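Local coordinates for bacteriorhodopsin (Nanosalina sp., PDB 6EYU), which is a retinal-binding membrane protein of the xenorhodopsin kind that pumps protons inward, probably driven by light, at residues A[197-200]-A[201-205]; A[11-14]-A[15-19]. All coordinates share one frame; numbering follows the deposited sequence.

From the N terminus, contact 2 comes first. It lies where the loop after helix 2-7 turns into helix 14-38. Contact 1 lies at the start of helix 198-230, the last helix of the chain. Both are local and close no long loop; they follow in series, without nesting or crossing. Their centres are about 10 Å apart, so two helix starts distant in sequence are neighbours in the bundle. Ile203 of contact 1 packs on Ser13 and Phe16 of contact 2, with CD1 of Ile203 3.5 Å from CD1 of Phe16. Ser202 and Ser13 share a weak hydrogen bond between their hydroxyls. Helix 2-7 also touches both contacts.

Contact 1 of 2, residues A[197-200]-A[201-205]; sequences DPTQ and TSIAL. With MUN ([(2~{S})-2,3-bis(oxidanyl)propyl] (~{E})-undec-2-enoate), chain S.
Asp197 and Thr201 meet at the N-terminal end of helix 198-230, where Asp197 is the N-cap and forms a capping box with Gln200. In microbial rhodopsins the last transmembrane helix carries the lysine that holds retinal; this contact starts that helix. The box has two reciprocal bonds. Gln200 N donates to OD1 of Asp197 at 2.7 Å, nearly along the C-O axis of the carboxylate. CG of Gln200 lies beside its own backbone N (chi1 -74°) and the chain runs on extended, which brings the amide to the Asp197 backbone. OE1 of Gln200 accepts from Asp197 N at 3.0 Å, within the plane of the amide carbonyl. The OE1 bond holds the Gln200 amide between the cap and a bound monoacylglycerol. NE2 of Gln200 faces the lipid head, 3.6 Å from its hydroxyl OAJ.

The Asp197 carbonyl is gripped twice by Thr201. The backbone N of Thr201 meets Asp197 O almost straight on, at 3.0 Å. OG1 of Thr201 donates from above the carbonyl plane, 55° out of it. The hydroxyl can do so because OG1 sits beside the backbone N (chi1 -50°). Thr201 OG1 is also hydrogen-bonded to Ser184 OG, which ties the helix start to the region after helix 157-183. Pro198 O and Gln200 O accept from Ser202 N and Ala204 N in the usual helical pattern.

On another side of this turn, Thr199 and Ile203 run side by side, pointing the same way. Their methyls meet there, with CG2 of Thr199 4.0 Å from CD1 of Ile203.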
loop_
_atom_site.group_PDB
_atom_site.type_symbol
_atom_site.label_atom_id
_atom_site.label_comp_id
_atom_site.label_asym_id
_atom_site.label_seq_id
_atom_site.Cartn_x
_atom_site.Cartn_y
_atom_site.Cartn_z
ATOM N N ASP A 197 19.709 -11.314 -24.400
ATOM C CA ASP A 197 19.884 -9.871 -24.508
ATOM C C ASP A 197 18.616 -9.141 -24.076
ATOM O O ASP A 197 17.571 -9.764 -23.886
ATOM C CB ASP A 197 20.238 -9.487 -25.946
ATOM C CG ASP A 197 19.026 -9.449 -26.854
ATOM O OD1 ASP A 197 17.927 -9.832 -26.399
ATOM O OD2 ASP A 197 19.170 -9.036 -28.025
ATOM N N PRO A 198 18.709 -7.813 -23.910
ATOM C CA PRO A 198 17.629 -7.049 -23.298
ATOM C C PRO A 198 16.305 -7.182 -24.045
ATOM O O PRO A 198 15.246 -7.230 -23.420
ATOM C CB PRO A 198 18.144 -5.614 -23.365
ATOM C CG PRO A 198 19.624 -5.752 -23.267
ATOM C CD PRO A 198 19.975 -7.058 -23.931
ATOM N N THR A 199 16.368 -7.253 -25.371
ATOM C CA THR A 199 15.162 -7.324 -26.188
ATOM C C THR A 199 14.447 -8.654 -25.975
ATOM O O THR A 199 13.227 -8.696 -25.820
ATOM C CB THR A 199 15.487 -7.171 -27.686
ATOM O OG1 THR A 199 16.243 -5.971 -27.896
ATOM C CG2 THR A 199 14.208 -7.115 -28.507
ATOM N N GLN A 200 15.212 -9.740 -25.994
ATOM C CA GLN A 200 14.671 -11.065 -25.717
ATOM C C GLN A 200 14.053 -11.109 -24.324
ATOM O O GLN A 200 12.934 -11.591 -24.145
ATOM C CB GLN A 200 15.771 -12.121 -25.830
ATOM C CG GLN A 200 16.189 -12.428 -27.258
ATOM C CD GLN A 200 17.509 -13.168 -27.335
ATOM O OE1 GLN A 200 18.445 -12.866 -26.594
ATOM N NE2 GLN A 200 17.616 -14.090 -28.285
ATOM N N THR A 201 14.791 -10.607 -23.339
ATOM C CA THR A 201 14.268 -10.462 -21.987
ATOM C C THR A 201 12.941 -9.712 -22.007
ATOM O O THR A 201 11.943 -10.184 -21.462
ATOM C CB THR A 201 15.254 -9.698 -21.085
ATOM O OG1 THR A 201 16.562 -10.272 -21.204
ATOM C CG2 THR A 201 14.806 -9.755 -19.633
ATOM N N SER A 202 12.914 -8.591 -22.720
ATOM C CA SER A 202 11.727 -7.749 -22.776
ATOM C C SER A 202 10.564 -8.494 -23.423
ATOM O O SER A 202 9.467 -8.546 -22.865
ATOM C CB SER A 202 12.021 -6.463 -23.553
ATOM O OG SER A 202 11.056 -5.465 -23.269
ATOM N N ILE A 203 10.820 -9.118 -24.568
ATOM C CA ILE A 203 9.798 -9.917 -25.236
ATOM C C ILE A 203 9.215 -10.943 -24.269
ATOM O O ILE A 203 8.000 -11.015 -24.085
ATOM C CB ILE A 203 10.358 -10.661 -26.465
ATOM C CG1 ILE A 203 11.216 -9.725 -27.319
ATOM C CG2 ILE A 203 9.218 -11.227 -27.299
ATOM C CD1 ILE A 203 10.564 -8.393 -27.614
ATOM N N ALA A 204 10.092 -11.698 -23.615
ATOM C CA ALA A 204 9.666 -12.753 -22.703
ATOM C C ALA A 204 8.771 -12.181 -21.607
ATOM O O ALA A 204 7.784 -12.801 -21.212
ATOM C CB ALA A 204 10.876 -13.440 -22.090
ATOM N N LEU A 205 9.143 -11.011 -21.101
ATOM C CA LEU A 205 8.393 -10.363 -20.031
ATOM C C LEU A 205 7.257 -9.520 -20.601
ATOM O O LEU A 205 6.668 -8.700 -19.896
ATOM C CB LEU A 205 9.322 -9.478 -19.196
ATOM C CG LEU A 205 9.912 -10.109 -17.933
ATOM C CD1 LEU A 205 9.932 -11.627 -18.038
ATOM C CD2 LEU A 205 11.310 -9.570 -17.676
HETATM C CAR MUN S . 4.918 -19.353 -23.792
HETATM C CAQ MUN S . 5.918 -19.054 -24.908
HETATM C CAP MUN S . 7.159 -18.380 -24.318
HETATM C CAO MUN S . 7.668 -17.326 -25.303
HETATM C CAN MUN S . 9.100 -16.931 -24.945
HETATM C CAM MUN S . 9.418 -15.576 -25.583
HETATM C CAK MUN S . 10.569 -15.731 -26.579
HETATM C CAH MUN S . 11.806 -15.021 -26.027
HETATM C CAF MUN S . 13.061 -15.490 -26.771
HETATM C CAC MUN S . 13.926 -16.531 -26.035
HETATM C CAA MUN S . 15.229 -16.997 -26.708
HETATM O OAD MUN S . 15.366 -16.909 -27.928
HETATM O OAB MUN S . 16.079 -17.690 -25.901
HETATM C CAE MUN S . 16.857 -18.591 -26.697
HETATM C CAG MUN S . 18.325 -18.158 -26.681
HETATM O OAJ MUN S . 18.424 -16.828 -26.163
HETATM C CAI MUN S . 19.129 -19.111 -25.795
HETATM O OAL MUN S . 20.333 -19.488 -26.469
#

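Contact 2 of 2, residues A[11-14]-A[15-19]; sequences FGSQ and PFILA. With LFA (eicosane), chain E; LFA (eicosane), chain F.
Two bound eicosane chains line the lipid-facing side of residues 11-19, where Gly12, Pro15, Phe16 and Ala19 meet one chain and Gln14, Pro15 and Leu18 the other. The carbonyl oxygens of Gly12 and Ser13 lie at the edge of the Phe16 ring. One face of that ring is laid against the first eicosane: C13 sits over its centre, 4.1 Å above the plane, and C14 is 3.4 Å from CZ of Phe16. With an alanine in place of Phe16, the first eicosane is likely to lose the flat face beside it.

Residues Phe11 to Gln14 form a type I beta turn that leads into helix 14-38. Ser13 O accepts from Ile17 N at 2.9 Å, and Gln14 O from Leu18 N at 2.8 Å, as the first helical turn forms. The Phe11 and Ile17 side chains cross at about a right angle. CD1 of Ile17 meets the Phe11 ring at its edge, 3.8 Å from CE1. CD1 of Ile17 also lies 3.6 Å from Ser13 OG. A face of the Phe11 ring is covered by CB of Gln14. CG of Gln14 lies opposite the backbone N (chi1 164°), and the chain is extended beyond it. This carries its amide to the end of the second eicosane, where NE2 of Gln14 is 3.3 Å from C20. Further along that alkyl chain, CD2 of Leu18 packs 3.5 Å from C15.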
loop_
_atom_site.group_PDB
_atom_site.type_symbol
_atom_site.label_atom_id
_atom_site.label_comp_id
_atom_site.label_asym_id
_atom_site.label_seq_id
_atom_site.Cartn_x
_atom_site.Cartn_y
_atom_site.Cartn_z
ATOM N N PHE A 11 15.298 -1.073 -30.501
ATOM C CA PHE A 11 14.181 -1.220 -29.576
ATOM C C PHE A 11 13.189 -2.255 -30.097
ATOM O O PHE A 11 12.024 -1.944 -30.346
ATOM C CB PHE A 11 13.477 0.123 -29.375
ATOM C CG PHE A 11 12.469 0.118 -28.262
ATOM C CD1 PHE A 11 12.248 -1.027 -27.514
ATOM C CD2 PHE A 11 11.776 1.271 -27.932
ATOM C CE1 PHE A 11 11.331 -1.031 -26.480
ATOM C CE2 PHE A 11 10.859 1.275 -26.899
ATOM C CZ PHE A 11 10.637 0.123 -26.169
ATOM N N GLY A 12 13.656 -3.491 -30.243
ATOM C CA GLY A 12 12.927 -4.500 -31.002
ATOM C C GLY A 12 11.702 -5.014 -30.269
ATOM O O GLY A 12 10.903 -5.762 -30.832
ATOM N N SER A 13 11.574 -4.648 -28.997
ATOM C CA SER A 13 10.490 -5.159 -28.166
ATOM C C SER A 13 9.293 -4.213 -28.178
ATOM O O SER A 13 8.220 -4.553 -27.679
ATOM C CB SER A 13 10.973 -5.371 -26.729
ATOM O OG SER A 13 11.566 -4.193 -26.211
ATOM N N GLN A 14 9.461 -3.054 -28.807
ATOM C CA GLN A 14 8.510 -1.959 -28.655
ATOM C C GLN A 14 7.132 -2.354 -29.177
ATOM O O GLN A 14 6.113 -1.964 -28.606
ATOM C CB GLN A 14 9.006 -0.711 -29.390
ATOM C CG GLN A 14 7.931 0.339 -29.617
ATOM C CD GLN A 14 8.501 1.677 -30.048
ATOM O OE1 GLN A 14 8.700 2.571 -29.227
ATOM N NE2 GLN A 14 8.674 1.852 -31.353
ATOM N N PRO A 15 7.097 -3.116 -30.280
ATOM C CA PRO A 15 5.817 -3.587 -30.800
ATOM C C PRO A 15 5.086 -4.489 -29.811
ATOM O O PRO A 15 3.882 -4.338 -29.608
ATOM C CB PRO A 15 6.204 -4.377 -32.061
ATOM C CG PRO A 15 7.685 -4.231 -32.230
ATOM C CD PRO A 15 8.148 -3.147 -31.307
ATOM N N PHE A 16 5.815 -5.422 -29.208
ATOM C CA PHE A 16 5.243 -6.312 -28.206
ATOM C C PHE A 16 4.728 -5.514 -27.014
ATOM O O PHE A 16 3.608 -5.725 -26.550
ATOM C CB PHE A 16 6.288 -7.327 -27.738
ATOM C CG PHE A 16 6.709 -8.296 -28.805
ATOM C CD1 PHE A 16 7.745 -7.987 -29.670
ATOM C CD2 PHE A 16 6.023 -9.485 -28.989
ATOM C CE1 PHE A 16 8.135 -8.875 -30.654
ATOM C CE2 PHE A 16 6.404 -10.376 -29.973
ATOM C CZ PHE A 16 7.462 -10.072 -30.806
ATOM N N ILE A 17 5.534 -4.562 -26.556
ATOM C CA ILE A 17 5.143 -3.697 -25.451
ATOM C C ILE A 17 3.896 -2.892 -25.807
ATOM O O ILE A 17 2.977 -2.769 -24.997
ATOM C CB ILE A 17 6.277 -2.728 -25.072
ATOM C CG1 ILE A 17 7.372 -3.474 -24.305
ATOM C CG2 ILE A 17 5.736 -1.579 -24.234
ATOM C CD1 ILE A 17 8.731 -2.813 -24.379
ATOM N N LEU A 18 3.811 -2.461 -27.062
ATOM C CA LEU A 18 2.612 -1.795 -27.556
ATOM C C LEU A 18 1.434 -2.763 -27.599
ATOM O O LEU A 18 0.365 -2.473 -27.063
ATOM C CB LEU A 18 2.856 -1.213 -28.950
ATOM C CG LEU A 18 2.249 0.173 -29.176
ATOM C CD1 LEU A 18 3.142 1.247 -28.572
ATOM C CD2 LEU A 18 2.019 0.432 -30.657
ATOM N N ALA A 19 1.614 -3.874 -28.304
ATOM C CA ALA A 19 0.555 -4.864 -28.451
ATOM C C ALA A 19 0.056 -5.319 -27.084
ATOM O O ALA A 19 -1.121 -5.638 -26.917
ATOM C CB ALA A 19 1.054 -6.056 -29.254
HETATM C C5 LFA E . -3.418 -11.563 -28.768
HETATM C C6 LFA E . -2.818 -10.688 -29.866
HETATM C C7 LFA E . -1.308 -10.570 -29.662
HETATM C C8 LFA E . -0.708 -9.761 -30.810
HETATM C C9 LFA E . 0.799 -9.593 -30.615
HETATM C C10 LFA E . 1.404 -9.038 -31.904
HETATM C C11 LFA E . 2.794 -8.457 -31.643
HETATM C C12 LFA E . 3.752 -8.934 -32.735
HETATM C C13 LFA E . 4.782 -7.851 -33.058
HETATM C C14 LFA E . 6.105 -8.515 -33.446
HETATM C C15 LFA E . 6.971 -7.551 -34.256
HETATM C C16 LFA E . 8.446 -7.815 -33.949
HETATM C C17 LFA E . 9.337 -7.080 -34.951
HETATM C C18 LFA E . 10.699 -6.808 -34.314
HETATM C C19 LFA E . 11.775 -6.715 -35.395
HETATM C C20 LFA E . 11.470 -5.548 -36.331
HETATM C C7 LFA F . -6.054 -7.471 -30.060
HETATM C C8 LFA F . -5.715 -6.423 -31.117
HETATM C C9 LFA F . -4.545 -5.570 -30.632
HETATM C C10 LFA F . -3.395 -5.656 -31.635
HETATM C C11 LFA F . -2.485 -4.440 -31.471
HETATM C C12 LFA F . -1.239 -4.603 -32.340
HETATM C C13 LFA F . -0.313 -3.408 -32.121
HETATM C C14 LFA F . 0.941 -3.545 -32.983
HETATM C C15 LFA F . 1.812 -2.304 -32.794
HETATM C C16 LFA F . 2.813 -2.180 -33.941
HETATM C C17 LFA F . 4.088 -1.516 -33.424
HETATM C C18 LFA F . 4.376 -0.246 -34.223
HETATM C C19 LFA F . 5.788 0.240 -33.902
HETATM C C20 LFA F . 5.928 0.432 -32.393
#